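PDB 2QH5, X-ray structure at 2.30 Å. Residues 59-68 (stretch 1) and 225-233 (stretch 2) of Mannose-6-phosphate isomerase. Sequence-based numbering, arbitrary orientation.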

# COMPACT_ATOMS: atom_id res chain seq x y z
N ASN A 59 12.11 4.61 -5.31
CA ASN A 59 12.95 5.68 -5.80
C ASN A 59 13.88 5.16 -6.89
O ASN A 59 14.37 4.04 -6.82
CB ASN A 59 13.78 6.26 -4.65
CG ASN A 59 14.33 7.63 -4.98
OD1 ASN A 59 15.26 7.77 -5.77
ND2 ASN A 59 13.74 8.66 -4.37
N GLU A 60 14.10 5.99 -7.91
CA GLU A 60 14.95 5.62 -9.04
C GLU A 60 16.40 5.40 -8.60
O GLU A 60 17.12 4.65 -9.25
CB GLU A 60 14.86 6.66 -10.15
CG GLU A 60 15.35 8.03 -9.74
CD GLU A 60 15.06 9.09 -10.77
OE1 GLU A 60 15.42 10.26 -10.54
OE2 GLU A 60 14.47 8.75 -11.82
N LYS A 61 16.82 6.03 -7.50
CA LYS A 61 18.14 5.79 -6.91
C LYS A 61 18.33 4.32 -6.54
O LYS A 61 19.43 3.78 -6.68
CB LYS A 61 18.36 6.62 -5.64
CG LYS A 61 18.43 8.12 -5.83
CD LYS A 61 18.53 8.79 -4.46
CE LYS A 61 18.04 10.24 -4.47
NZ LYS A 61 19.12 11.23 -4.76
N HIS A 62 17.26 3.68 -6.06
CA HIS A 62 17.36 2.34 -5.50
C HIS A 62 16.89 1.24 -6.43
O HIS A 62 16.86 0.07 -6.04
CB HIS A 62 16.63 2.23 -4.15
CG HIS A 62 16.79 3.44 -3.29
ND1 HIS A 62 15.71 4.20 -2.87
CD2 HIS A 62 17.89 4.04 -2.79
CE1 HIS A 62 16.15 5.21 -2.14
NE2 HIS A 62 17.47 5.14 -2.08
N TYR A 63 16.55 1.59 -7.67
CA TYR A 63 16.04 0.61 -8.63
C TYR A 63 16.91 -0.65 -8.66
O TYR A 63 16.43 -1.75 -8.40
CB TYR A 63 15.90 1.20 -10.05
CG TYR A 63 15.61 0.14 -11.09
CD1 TYR A 63 16.59 -0.26 -12.01
CD2 TYR A 63 14.38 -0.50 -11.14
CE1 TYR A 63 16.32 -1.25 -12.96
CE2 TYR A 63 14.11 -1.48 -12.08
CZ TYR A 63 15.08 -1.85 -12.98
OH TYR A 63 14.79 -2.83 -13.91
N PHE A 64 18.20 -0.46 -8.94
CA PHE A 64 19.13 -1.58 -9.12
C PHE A 64 19.42 -2.34 -7.83
O PHE A 64 19.71 -3.54 -7.86
CB PHE A 64 20.41 -1.11 -9.80
CG PHE A 64 20.18 -0.59 -11.19
CD1 PHE A 64 20.19 -1.46 -12.29
CD2 PHE A 64 19.94 0.77 -11.40
CE1 PHE A 64 19.96 -0.98 -13.58
CE2 PHE A 64 19.71 1.27 -12.68
CZ PHE A 64 19.72 0.39 -13.78
N LEU A 65 19.34 -1.63 -6.70
CA LEU A 65 19.37 -2.26 -5.38
C LEU A 65 18.17 -3.21 -5.19
O LEU A 65 18.33 -4.37 -4.81
CB LEU A 65 19.42 -1.19 -4.29
CG LEU A 65 19.52 -1.60 -2.82
CD1 LEU A 65 20.64 -2.61 -2.62
CD2 LEU A 65 19.74 -0.38 -1.95
N ALA A 66 16.97 -2.70 -5.49
CA ALA A 66 15.74 -3.47 -5.40
C ALA A 66 15.76 -4.69 -6.33
O ALA A 66 15.47 -5.81 -5.91
CB ALA A 66 14.56 -2.58 -5.72
N LEU A 67 16.13 -4.45 -7.59
CA LEU A 67 16.15 -5.48 -8.62
C LEU A 67 17.14 -6.59 -8.27
O LEU A 67 16.93 -7.76 -8.60
CB LEU A 67 16.52 -4.86 -9.96
CG LEU A 67 15.83 -5.26 -11.27
CD1 LEU A 67 16.78 -4.94 -12.41
CD2 LEU A 67 15.41 -6.73 -11.34
N GLU A 68 18.22 -6.21 -7.58
CA GLU A 68 19.24 -7.17 -7.15
C GLU A 68 18.71 -8.12 -6.08
O GLU A 68 19.02 -9.32 -6.10
CB GLU A 68 20.46 -6.42 -6.61
CG GLU A 68 21.73 -7.26 -6.52
CD GLU A 68 22.96 -6.42 -6.23
OE1 GLU A 68 23.81 -6.28 -7.14
OE2 GLU A 68 23.07 -5.88 -5.11
N PHE A 225 15.06 -1.11 -21.88
CA PHE A 225 16.42 -1.52 -21.55
C PHE A 225 16.48 -1.71 -20.03
O PHE A 225 15.49 -1.43 -19.34
CB PHE A 225 17.44 -0.48 -22.06
CG PHE A 225 17.17 0.93 -21.60
CD1 PHE A 225 16.30 1.75 -22.32
CD2 PHE A 225 17.76 1.44 -20.46
CE1 PHE A 225 16.03 3.03 -21.90
CE2 PHE A 225 17.49 2.72 -20.04
CZ PHE A 225 16.63 3.51 -20.76
N PHE A 226 17.61 -2.18 -19.52
CA PHE A 226 17.71 -2.75 -18.17
C PHE A 226 16.97 -4.08 -18.16
O PHE A 226 16.76 -4.68 -17.11
CB PHE A 226 17.10 -1.85 -17.07
CG PHE A 226 17.65 -0.45 -17.04
CD1 PHE A 226 19.01 -0.21 -17.23
CD2 PHE A 226 16.81 0.62 -16.78
CE1 PHE A 226 19.50 1.09 -17.18
CE2 PHE A 226 17.29 1.92 -16.73
CZ PHE A 226 18.64 2.16 -16.93
N GLU A 227 16.60 -4.53 -19.36
CA GLU A 227 15.77 -5.72 -19.61
C GLU A 227 14.32 -5.64 -19.11
O GLU A 227 13.40 -5.88 -19.89
CB GLU A 227 16.47 -7.02 -19.17
CG GLU A 227 17.80 -7.29 -19.89
CD GLU A 227 17.68 -7.31 -21.42
OE1 GLU A 227 16.56 -7.17 -21.97
OE2 GLU A 227 18.73 -7.47 -22.08
N LYS A 228 14.12 -5.32 -17.83
CA LYS A 228 12.78 -5.05 -17.30
C LYS A 228 12.16 -3.80 -17.91
O LYS A 228 12.85 -2.79 -18.13
CB LYS A 228 12.83 -4.85 -15.78
CG LYS A 228 12.99 -6.12 -14.97
CD LYS A 228 11.67 -6.86 -14.81
CE LYS A 228 11.88 -8.13 -14.02
NZ LYS A 228 11.17 -9.27 -14.64
N LYS A 229 10.86 -3.87 -18.20
CA LYS A 229 10.08 -2.69 -18.52
C LYS A 229 9.93 -1.88 -17.24
O LYS A 229 9.57 -2.42 -16.20
CB LYS A 229 8.71 -3.05 -19.08
CG LYS A 229 7.76 -1.86 -19.26
CD LYS A 229 6.35 -2.32 -19.66
CE LYS A 229 5.40 -1.15 -19.84
NZ LYS A 229 3.96 -1.57 -19.88
N ILE A 230 10.23 -0.60 -17.34
CA ILE A 230 10.19 0.33 -16.24
C ILE A 230 9.26 1.43 -16.69
O ILE A 230 8.99 1.57 -17.88
CB ILE A 230 11.64 0.86 -15.93
CG1 ILE A 230 12.20 0.18 -14.69
CG2 ILE A 230 11.71 2.38 -15.76
CD1 ILE A 230 12.10 -1.32 -14.73
N ALA A 231 8.71 2.17 -15.74
CA ALA A 231 8.05 3.41 -16.04
C ALA A 231 8.56 4.39 -14.99
O ALA A 231 8.73 3.99 -13.84
CB ALA A 231 6.56 3.26 -15.93
N ARG A 232 8.91 5.61 -15.40
CA ARG A 232 9.03 6.71 -14.42
C ARG A 232 8.37 7.98 -14.88
O ARG A 232 8.02 8.13 -16.05
CB ARG A 232 10.45 6.96 -13.89
CG ARG A 232 11.62 6.87 -14.83
CD ARG A 232 12.21 8.24 -15.15
NE ARG A 232 12.67 9.04 -14.01
CZ ARG A 232 12.96 10.34 -14.09
NH1 ARG A 232 12.83 10.98 -15.25
NH2 ARG A 232 13.37 11.01 -13.03
N LEU A 233 8.19 8.88 -13.93
CA LEU A 233 7.66 10.20 -14.20
C LEU A 233 8.73 11.25 -13.91
O LEU A 233 9.49 11.13 -12.93
CB LEU A 233 6.44 10.50 -13.33
CG LEU A 233 5.32 9.48 -13.17
CD1 LEU A 233 5.46 8.80 -11.83
CD2 LEU A 233 3.99 10.21 -13.25

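The one charged contact between the stretches joins Glu60 to Arg232. Glu60 OE2 lies 2.8 Å from Arg232 NH2 and also 2.8 Å from Arg232 NE, so a single carboxylate oxygen receives two N-H groups in a forked salt bridge. Both N-H...O angles are 126°, which makes each hydrogen bond weak by geometry; opposite charges at short range supply the rest of the attraction. The oxygen sits at the edge of the guanidinium, near its plane, where the N-H groups point. Both CA-to-CB bonds are directed toward the opposing stretch, and these two residues have CA atoms 8.1 Å apart. Glu60 reaches across with chi1 p and the rest of its chain extended (chi2 and chi3 near 180°), whereas Arg232 is bent, with chi1 p, chi2 off-rotamer at 108° and chi3 p. Both residues remain partly exposed, a reasonable setting for charged groups.

Beyond this pair the contact is made by packing, centred on Tyr63, a helical residue. Its chi1 is t; Tyr63 is buried, and 67 Å² of it is covered by the other stretch, more than for any other residue here. Tyr63 OH approaches Ile230 CD1 at 3.2 Å and Lys228 CB at 3.4 Å, while Tyr63 CE2 is 3.3 Å from the same Ile230 CD1. These neighbours are carbons, and the hydroxyl, buried by the contact, has no polar partner anywhere in the model. The ring supplies apolar surface that suits this site, whereas the hydroxyl at its tip meets only carbons of the other stretch. Ile230, itself buried, presents its CG1-CD1 arm to that ring, with Ile230 CD1 the nearest atom.

Phe226 extends the packing outward. Tyr63 CE1 lies 4.2 Å from Phe226 CB, and the two rings meet obliquely, with centroids 5.9 Å apart and planes at 41°. Phe64 makes a more clearly defined aromatic contact: its edge is directed at the face of Phe226, with planes at 88°, centroids 4.9 Å apart and Phe64 CZ 3.5 Å from Phe226 CE1. The CA-to-CB bond of Phe64 points sideways, but chi1 m brings the ring end nearer. Both phenylalanines are exposed, so this pairing shields only part of their apolar surface.

Leu67, one helical turn after Tyr63, adds a looser contact, Leu67 CD2 to Lys228 CG at 4.4 Å. Lys228 suits a mixed environment: its methylene groups pack here while the end of its side chain leads away. In all, the two stretches bury 346 Å², summed over both sides.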